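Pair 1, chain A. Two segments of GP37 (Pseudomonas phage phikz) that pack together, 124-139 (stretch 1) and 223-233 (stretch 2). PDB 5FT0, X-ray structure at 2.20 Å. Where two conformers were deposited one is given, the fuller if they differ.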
# COMPACT_ATOMS: atom_id res chain seq x y z
N ILE A 124 -8.54 2.87 -1.03
CA ILE A 124 -9.75 3.58 -0.63
C ILE A 124 -9.93 4.81 -1.51
O ILE A 124 -8.95 5.47 -1.88
CB ILE A 124 -9.70 3.99 0.86
CG1 ILE A 124 -9.52 2.76 1.75
CG2 ILE A 124 -10.94 4.76 1.27
CD1 ILE A 124 -9.21 3.10 3.18
N LEU A 125 -11.18 5.12 -1.86
CA LEU A 125 -11.50 6.35 -2.56
C LEU A 125 -11.82 7.41 -1.52
O LEU A 125 -12.87 7.34 -0.87
CB LEU A 125 -12.69 6.15 -3.50
CG LEU A 125 -13.06 7.38 -4.33
CD1 LEU A 125 -11.93 7.74 -5.27
CD2 LEU A 125 -14.35 7.14 -5.09
N PRO A 126 -10.96 8.41 -1.32
CA PRO A 126 -11.15 9.33 -0.20
C PRO A 126 -12.32 10.28 -0.42
O PRO A 126 -12.56 10.76 -1.53
CB PRO A 126 -9.82 10.11 -0.14
CG PRO A 126 -8.87 9.34 -1.02
CD PRO A 126 -9.72 8.69 -2.06
N VAL A 127 -13.05 10.54 0.66
CA VAL A 127 -14.13 11.52 0.68
C VAL A 127 -13.85 12.64 1.68
O VAL A 127 -13.93 13.82 1.35
CB VAL A 127 -15.49 10.85 0.97
CG1 VAL A 127 -16.57 11.90 1.22
CG2 VAL A 127 -15.89 9.93 -0.17
N ILE A 128 -13.53 12.27 2.92
CA ILE A 128 -13.12 13.21 3.95
C ILE A 128 -11.73 12.81 4.41
O ILE A 128 -11.50 11.65 4.78
CB ILE A 128 -14.10 13.22 5.14
CG1 ILE A 128 -15.52 13.51 4.66
CG2 ILE A 128 -13.67 14.25 6.17
CD1 ILE A 128 -16.57 13.31 5.74
N GLU A 129 -10.80 13.76 4.39
CA GLU A 129 -9.43 13.51 4.82
C GLU A 129 -9.08 14.45 5.96
O GLU A 129 -9.16 15.67 5.81
CB GLU A 129 -8.45 13.68 3.66
CG GLU A 129 -7.00 13.41 4.05
CD GLU A 129 -6.08 13.37 2.84
OE1 GLU A 129 -6.59 13.29 1.70
OE2 GLU A 129 -4.84 13.40 3.04
N PHE A 130 -8.72 13.88 7.11
CA PHE A 130 -8.22 14.65 8.23
C PHE A 130 -6.73 14.91 8.02
O PHE A 130 -5.97 13.99 7.71
CB PHE A 130 -8.46 13.92 9.54
CG PHE A 130 -9.90 13.62 9.82
CD1 PHE A 130 -10.70 14.53 10.48
CD2 PHE A 130 -10.46 12.42 9.40
CE1 PHE A 130 -12.03 14.26 10.74
CE2 PHE A 130 -11.79 12.14 9.65
CZ PHE A 130 -12.58 13.06 10.32
N MSE A 131 -6.32 16.17 8.19
CA MSE A 131 -4.93 16.54 7.94
C MSE A 131 -4.35 17.34 9.10
O MSE A 131 -4.20 18.56 9.01
CB MSE A 131 -4.83 17.34 6.64
CG MSE A 131 -5.43 16.63 5.43
SE MSE A 131 -5.44 17.74 3.83
CE MSE A 131 -3.51 17.92 3.56
N PRO A 132 -4.01 16.65 10.19
CA PRO A 132 -3.45 17.35 11.35
C PRO A 132 -2.09 17.94 11.05
O PRO A 132 -1.28 17.35 10.33
CB PRO A 132 -3.36 16.25 12.42
CG PRO A 132 -3.22 14.99 11.63
CD PRO A 132 -4.05 15.19 10.39
N GLY A 133 -1.84 19.13 11.60
CA GLY A 133 -0.58 19.82 11.40
C GLY A 133 -0.44 20.53 10.08
O GLY A 133 0.64 21.08 9.80
N VAL A 134 -1.48 20.55 9.25
CA VAL A 134 -1.44 21.17 7.93
C VAL A 134 -2.45 22.30 7.90
O VAL A 134 -3.55 22.19 8.47
CB VAL A 134 -1.73 20.14 6.82
CG1 VAL A 134 -1.76 20.81 5.45
CG2 VAL A 134 -0.69 19.03 6.84
N HIS A 135 -2.08 23.41 7.26
CA HIS A 135 -2.98 24.52 6.99
C HIS A 135 -3.00 24.78 5.49
O HIS A 135 -1.98 24.65 4.82
CB HIS A 135 -2.53 25.78 7.75
CG HIS A 135 -3.56 26.85 7.80
ND1 HIS A 135 -3.90 27.63 6.71
CD2 HIS A 135 -4.33 27.30 8.83
CE1 HIS A 135 -4.83 28.49 7.06
NE2 HIS A 135 -5.11 28.32 8.34
N VAL A 136 -4.18 25.14 4.97
CA VAL A 136 -4.34 25.25 3.52
C VAL A 136 -3.49 26.38 2.96
O VAL A 136 -3.07 26.32 1.79
CB VAL A 136 -5.83 25.42 3.16
CG1 VAL A 136 -6.36 26.76 3.65
CG2 VAL A 136 -6.04 25.29 1.65
N ASP A 137 -3.20 27.41 3.76
CA ASP A 137 -2.39 28.52 3.28
C ASP A 137 -0.98 28.10 2.90
O ASP A 137 -0.30 28.84 2.19
CB ASP A 137 -2.32 29.63 4.34
CG ASP A 137 -3.66 30.32 4.55
OD1 ASP A 137 -4.52 30.23 3.65
OD2 ASP A 137 -3.84 30.97 5.60
N ASP A 138 -0.53 26.92 3.35
CA ASP A 138 0.81 26.45 3.03
C ASP A 138 0.86 25.57 1.79
O ASP A 138 1.96 25.22 1.34
CB ASP A 138 1.38 25.67 4.23
CG ASP A 138 1.45 26.51 5.49
OD1 ASP A 138 1.58 27.75 5.38
OD2 ASP A 138 1.38 25.94 6.60
N ILE A 139 -0.29 25.20 1.22
CA ILE A 139 -0.31 24.39 0.01
C ILE A 139 -1.17 25.07 -1.05
O ILE A 139 -1.42 24.50 -2.12
CB ILE A 139 -0.82 22.96 0.29
CG1 ILE A 139 -2.21 23.01 0.93
CG2 ILE A 139 0.16 22.19 1.16
CD1 ILE A 139 -2.85 21.65 1.11
N VAL A 223 -1.25 25.34 16.87
CA VAL A 223 -1.78 24.04 16.48
C VAL A 223 -2.53 24.22 15.17
O VAL A 223 -3.40 25.09 15.07
CB VAL A 223 -2.69 23.44 17.56
CG1 VAL A 223 -3.26 22.11 17.08
CG2 VAL A 223 -1.92 23.26 18.86
N LEU A 224 -2.19 23.41 14.17
CA LEU A 224 -2.80 23.47 12.85
C LEU A 224 -3.58 22.19 12.59
O LEU A 224 -3.15 21.10 12.98
CB LEU A 224 -1.74 23.66 11.76
CG LEU A 224 -0.82 24.88 11.88
CD1 LEU A 224 0.19 24.89 10.74
CD2 LEU A 224 -1.62 26.17 11.90
N PHE A 225 -4.72 22.33 11.91
CA PHE A 225 -5.53 21.18 11.53
C PHE A 225 -6.35 21.54 10.30
O PHE A 225 -6.93 22.63 10.24
CB PHE A 225 -6.45 20.73 12.67
CG PHE A 225 -6.94 19.31 12.54
CD1 PHE A 225 -7.93 18.98 11.64
CD2 PHE A 225 -6.39 18.31 13.33
CE1 PHE A 225 -8.37 17.67 11.52
CE2 PHE A 225 -6.83 17.00 13.22
CZ PHE A 225 -7.82 16.68 12.32
N THR A 226 -6.38 20.64 9.33
CA THR A 226 -7.16 20.82 8.12
C THR A 226 -8.03 19.59 7.89
O THR A 226 -7.60 18.46 8.13
CB THR A 226 -6.25 21.06 6.90
OG1 THR A 226 -5.55 22.30 7.05
CG2 THR A 226 -7.07 21.11 5.61
N ILE A 227 -9.27 19.83 7.46
CA ILE A 227 -10.16 18.79 6.98
C ILE A 227 -10.42 19.03 5.51
O ILE A 227 -10.82 20.14 5.12
CB ILE A 227 -11.48 18.76 7.77
CG1 ILE A 227 -11.21 18.52 9.26
CG2 ILE A 227 -12.41 17.70 7.21
CD1 ILE A 227 -12.47 18.45 10.10
N LYS A 228 -10.18 18.02 4.68
CA LYS A 228 -10.42 18.10 3.25
C LYS A 228 -11.62 17.23 2.90
O LYS A 228 -11.69 16.07 3.34
CB LYS A 228 -9.20 17.65 2.44
CG LYS A 228 -9.43 17.72 0.93
CD LYS A 228 -8.21 17.29 0.14
CE LYS A 228 -8.01 15.79 0.17
NZ LYS A 228 -6.85 15.38 -0.67
N ILE A 229 -12.54 17.78 2.13
CA ILE A 229 -13.70 17.05 1.63
C ILE A 229 -13.67 17.11 0.11
O ILE A 229 -13.45 18.18 -0.47
CB ILE A 229 -15.02 17.63 2.19
CG1 ILE A 229 -14.98 17.62 3.72
CG2 ILE A 229 -16.21 16.83 1.69
CD1 ILE A 229 -16.18 18.27 4.36
N VAL A 230 -13.89 15.97 -0.53
CA VAL A 230 -13.80 15.84 -1.98
C VAL A 230 -15.15 15.44 -2.53
O VAL A 230 -15.75 14.46 -2.06
CB VAL A 230 -12.72 14.82 -2.39
CG1 VAL A 230 -12.58 14.79 -3.91
CG2 VAL A 230 -11.39 15.15 -1.73
N ARG A 231 -15.63 16.18 -3.52
CA ARG A 231 -16.76 15.77 -4.34
C ARG A 231 -16.24 15.46 -5.74
O ARG A 231 -15.54 16.28 -6.34
CB ARG A 231 -17.84 16.84 -4.42
CG ARG A 231 -19.06 16.41 -5.21
CD ARG A 231 -19.80 17.60 -5.78
NE ARG A 231 -21.17 17.28 -6.17
CZ ARG A 231 -21.54 17.00 -7.42
NH1 ARG A 231 -20.65 17.02 -8.40
NH2 ARG A 231 -22.81 16.72 -7.69
N TYR A 232 -16.56 14.27 -6.24
CA TYR A 232 -16.08 13.85 -7.54
C TYR A 232 -17.08 14.28 -8.62
O TYR A 232 -18.13 14.87 -8.33
CB TYR A 232 -15.81 12.35 -7.53
CG TYR A 232 -14.72 11.99 -6.55
CD1 TYR A 232 -13.38 12.16 -6.88
CD2 TYR A 232 -15.02 11.50 -5.28
CE1 TYR A 232 -12.37 11.85 -5.98
CE2 TYR A 232 -14.02 11.18 -4.38
CZ TYR A 232 -12.70 11.36 -4.73
OH TYR A 232 -11.70 11.05 -3.84
N ASN A 233 -16.75 13.98 -9.88
CA ASN A 233 -17.51 14.55 -11.00
C ASN A 233 -19.00 14.23 -10.92
O ASN A 233 -19.82 15.03 -11.37
CB ASN A 233 -16.92 14.06 -12.33
CG ASN A 233 -16.80 12.55 -12.40
OD1 ASN A 233 -16.41 11.90 -11.43
ND2 ASN A 233 -17.14 11.98 -13.55

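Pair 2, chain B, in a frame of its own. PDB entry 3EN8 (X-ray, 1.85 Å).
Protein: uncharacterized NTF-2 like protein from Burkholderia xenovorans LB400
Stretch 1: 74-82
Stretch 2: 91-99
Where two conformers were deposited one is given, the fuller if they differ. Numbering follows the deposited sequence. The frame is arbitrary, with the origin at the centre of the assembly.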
# COMPACT_ATOMS: atom_id res chain seq x y z
N GLY B 74 -7.64 -0.76 14.72
CA GLY B 74 -6.76 -1.22 15.79
C GLY B 74 -5.36 -0.66 15.65
O GLY B 74 -5.16 0.58 15.69
N ASN B 75 -4.39 -1.56 15.43
CA ASN B 75 -2.99 -1.13 15.41
C ASN B 75 -2.45 -1.13 13.97
O ASN B 75 -1.29 -0.86 13.76
CB ASN B 75 -2.11 -2.01 16.29
CG ASN B 75 -2.18 -1.62 17.75
OD1 ASN B 75 -2.30 -0.44 18.09
ND2 ASN B 75 -2.08 -2.62 18.63
N LEU B 76 -3.34 -1.34 13.00
CA LEU B 76 -2.95 -1.34 11.58
C LEU B 76 -3.45 -0.10 10.86
O LEU B 76 -4.66 0.14 10.79
CB LEU B 76 -3.48 -2.59 10.88
CG LEU B 76 -3.10 -2.79 9.40
CD1 LEU B 76 -1.55 -2.90 9.27
CD2 LEU B 76 -3.77 -4.04 8.86
N TRP B 77 -2.50 0.62 10.26
CA TRP B 77 -2.77 1.91 9.64
C TRP B 77 -2.14 1.99 8.25
O TRP B 77 -1.05 1.51 8.00
CB TRP B 77 -2.32 3.04 10.57
CG TRP B 77 -3.24 3.03 11.78
CD1 TRP B 77 -3.16 2.20 12.84
CD2 TRP B 77 -4.43 3.80 11.94
NE1 TRP B 77 -4.25 2.39 13.69
CE2 TRP B 77 -5.04 3.36 13.13
CE3 TRP B 77 -5.05 4.81 11.19
CZ2 TRP B 77 -6.21 3.94 13.60
CZ3 TRP B 77 -6.20 5.33 11.63
CH2 TRP B 77 -6.79 4.89 12.83
N ILE B 78 -2.89 2.60 7.35
CA ILE B 78 -2.38 2.81 6.01
C ILE B 78 -2.76 4.15 5.42
O ILE B 78 -3.92 4.55 5.34
CB ILE B 78 -2.74 1.64 5.07
CG1 ILE B 78 -1.99 1.82 3.75
CG2 ILE B 78 -4.26 1.47 4.87
CD1 ILE B 78 -2.11 0.61 2.84
N THR B 79 -1.71 4.83 5.02
CA THR B 79 -1.81 6.19 4.50
C THR B 79 -1.40 6.16 3.05
O THR B 79 -0.33 5.65 2.68
CB THR B 79 -0.94 7.23 5.29
OG1 THR B 79 -1.30 7.26 6.66
CG2 THR B 79 -1.09 8.64 4.66
N GLU B 80 -2.29 6.70 2.24
CA GLU B 80 -2.07 6.93 0.83
C GLU B 80 -1.85 8.41 0.66
O GLU B 80 -2.64 9.24 1.11
CB GLU B 80 -3.29 6.49 0.00
CG GLU B 80 -3.62 4.98 0.03
CD GLU B 80 -4.96 4.73 -0.57
OE1 GLU B 80 -5.07 4.95 -1.80
OE2 GLU B 80 -5.89 4.34 0.18
N TYR B 81 -0.78 8.75 -0.00
CA TYR B 81 -0.41 10.19 -0.09
C TYR B 81 0.48 10.38 -1.26
O TYR B 81 1.01 9.44 -1.78
CB TYR B 81 0.26 10.72 1.18
CG TYR B 81 1.60 10.11 1.64
CD1 TYR B 81 1.66 8.84 2.25
CD2 TYR B 81 2.77 10.80 1.50
CE1 TYR B 81 2.85 8.32 2.67
CE2 TYR B 81 4.00 10.28 1.94
CZ TYR B 81 4.03 9.02 2.53
OH TYR B 81 5.27 8.50 2.96
N SER B 82 0.62 11.64 -1.65
CA SER B 82 1.51 12.03 -2.75
C SER B 82 2.64 12.92 -2.20
O SER B 82 2.46 13.77 -1.30
CB SER B 82 0.73 12.78 -3.84
OG SER B 82 -0.19 11.92 -4.47
N TYR B 91 3.06 8.52 -6.03
CA TYR B 91 1.93 7.94 -5.30
C TYR B 91 2.50 6.97 -4.29
O TYR B 91 3.05 5.90 -4.64
CB TYR B 91 0.96 7.22 -6.26
CG TYR B 91 0.10 8.14 -7.07
CD1 TYR B 91 -1.12 8.58 -6.59
CD2 TYR B 91 0.52 8.57 -8.34
CE1 TYR B 91 -1.92 9.45 -7.35
CE2 TYR B 91 -0.27 9.42 -9.11
CZ TYR B 91 -1.49 9.87 -8.61
OH TYR B 91 -2.28 10.72 -9.34
N THR B 92 2.36 7.37 -3.02
CA THR B 92 3.03 6.73 -1.91
C THR B 92 2.02 6.05 -0.98
O THR B 92 0.87 6.44 -0.84
CB THR B 92 3.96 7.74 -1.17
OG1 THR B 92 4.79 8.42 -2.12
CG2 THR B 92 4.86 7.02 -0.15
N VAL B 93 2.48 4.95 -0.45
CA VAL B 93 1.73 4.16 0.55
C VAL B 93 2.62 3.91 1.73
O VAL B 93 3.73 3.43 1.60
CB VAL B 93 1.23 2.81 -0.01
CG1 VAL B 93 0.57 1.96 1.11
CG2 VAL B 93 0.22 3.03 -1.15
N SER B 94 2.13 4.26 2.91
CA SER B 94 2.81 3.95 4.12
C SER B 94 1.90 3.06 4.99
O SER B 94 0.82 3.52 5.45
CB SER B 94 3.17 5.24 4.89
OG SER B 94 3.52 5.01 6.25
N ILE B 95 2.39 1.87 5.23
CA ILE B 95 1.69 0.87 6.05
C ILE B 95 2.34 0.89 7.42
O ILE B 95 3.55 0.62 7.52
CB ILE B 95 1.80 -0.56 5.45
CG1 ILE B 95 1.37 -0.62 4.01
CG2 ILE B 95 1.05 -1.57 6.36
CD1 ILE B 95 1.98 -1.84 3.27
N MSE B 96 1.58 1.23 8.46
CA MSE B 96 2.17 1.34 9.80
C MSE B 96 1.54 0.41 10.79
O MSE B 96 0.33 0.31 10.90
CB MSE B 96 2.12 2.77 10.35
CG MSE B 96 3.07 3.75 9.64
SE MSE B 96 2.58 5.55 10.15
CE MSE B 96 4.12 6.44 9.41
N GLU B 97 2.41 -0.25 11.53
CA GLU B 97 2.00 -1.09 12.67
C GLU B 97 2.41 -0.44 13.96
O GLU B 97 3.59 -0.10 14.19
CB GLU B 97 2.65 -2.44 12.55
CG GLU B 97 2.36 -3.14 11.27
CD GLU B 97 3.40 -4.18 10.97
OE1 GLU B 97 3.51 -5.15 11.74
OE2 GLU B 97 4.10 -4.02 9.96
N PHE B 98 1.40 -0.30 14.81
CA PHE B 98 1.48 0.34 16.10
C PHE B 98 1.48 -0.67 17.25
O PHE B 98 0.89 -1.76 17.21
CB PHE B 98 0.27 1.31 16.33
CG PHE B 98 0.37 2.62 15.57
CD1 PHE B 98 0.14 2.68 14.20
CD2 PHE B 98 0.68 3.79 16.23
CE1 PHE B 98 0.24 3.86 13.53
CE2 PHE B 98 0.80 5.00 15.54
CZ PHE B 98 0.55 5.02 14.19
N ARG B 99 2.20 -0.26 18.28
CA ARG B 99 2.13 -0.91 19.60
C ARG B 99 2.29 0.14 20.67
O ARG B 99 3.22 0.94 20.66
CB ARG B 99 3.20 -1.98 19.76
CG ARG B 99 3.25 -3.00 18.63
O HOH W 1 0.29 5.17 7.66

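The sharpest difference lies just past Pro A132, where the strand of pair 1 ends, at Gly A133; its match in pair 2, Tyr B81, is still within its strand. In pair 1 the chain leaves the sheet here, through a type II turn from Met A131 to Val A134; in pair 2 the strand runs on. Gly A133 has phi 78°, a value that favours glycine, and it still gives its N to Leu A224 O (2.7 Å). Tyr B81 keeps extended angles and makes both bonds of a regular pair, from its N to Thr B92 O (3.0 Å) and from Thr B92 N to its O (2.8 Å). Its ring lies over its neighbour, with Thr B92 CB 3.9 Å from the centroid of the Tyr B81 ring and nearly on the ring normal. Leu A224, which matches Thr B92, has no ring laid over it in this way; it packs on His A135, beyond the turn, with Leu A224 CD1 4.1 Å from His A135 CB and CD2 oblique to the imidazole.

Around this difference the backbones agree closely. Fourteen central residues superpose with an RMSD of 0.6 Å, and in both pairs two antiparallel strands approach within about 4.7 Å, their directions 166° apart in pair 1 and 161° in pair 2. Glu A129 with Lys A228 matches Trp B77 with Met B96, and Met A131 with Thr A226 matches Thr B79 with Ser B94. All four are hydrogen-bonded pairs, so the same main-chain bonding pattern accompanies quite different side chains.

On the face bearing Glu A129 and Lys A228, the solutions also diverge. These two residues, partly exposed, join in a salt bridge whose hydrogen bond, Lys A228 NZ to Glu A129 OE1, is weak at 3.2 Å; long, flexible chains suit such a place. Their buried counterparts are apolar. Trp B77 CB and Met B96 CB are 4.5 Å apart, and the indole CD1 lies 3.6 Å from Phe B98 CD1. The Trp B77 NE1 remains polar and is satisfied by Gly B74 O (2.8 Å).

Thr A226 and Ser B94 nearly coincide, as small hydroxyl residues. The turn in pair 1 brings a carbonyl within reach of the threonine, and Thr A226 OG1 donates a very short bond to Val A134 O (2.5 Å). In pair 2 Ser B94 OG bonds elsewhere in the structure; separately, a water bridges the strands, donating to the main-chain Ser B94 O (2.8 Å) and hydrogen-bonded to Thr B79 OG1 (2.8 Å).

The other face is apolar in pair 1. Ile A227 and Ile B95 match, as do Ile A128 and Leu B76; branched side chains pack side by side on this face of the sheet, with Ile A128 CG2 3.8 Å from Ile A227 CG2 and Leu B76 CD1 4.1 Å from Ile B95 CG2. Farther along, pair 1 uses rings: Pro A132 CB lies 3.6 Å from Phe A225 CE2, and Phe A130 CB 4.0 Å from Phe A225 CZ. Where pair 1 has Phe A130 and Phe A225, pair 2 has Ile B78 and Val B93, Ile B78 CD1 reaching Val B93 CG1 at 3.5 Å. Glu B80 and Glu B97 replace Pro A132 and Ile A229, their carboxylates hydrogen-bonded elsewhere in the structure. Pro A132, lacking an N-H, loses nothing here, because it sits in a non-hydrogen-bonded pair.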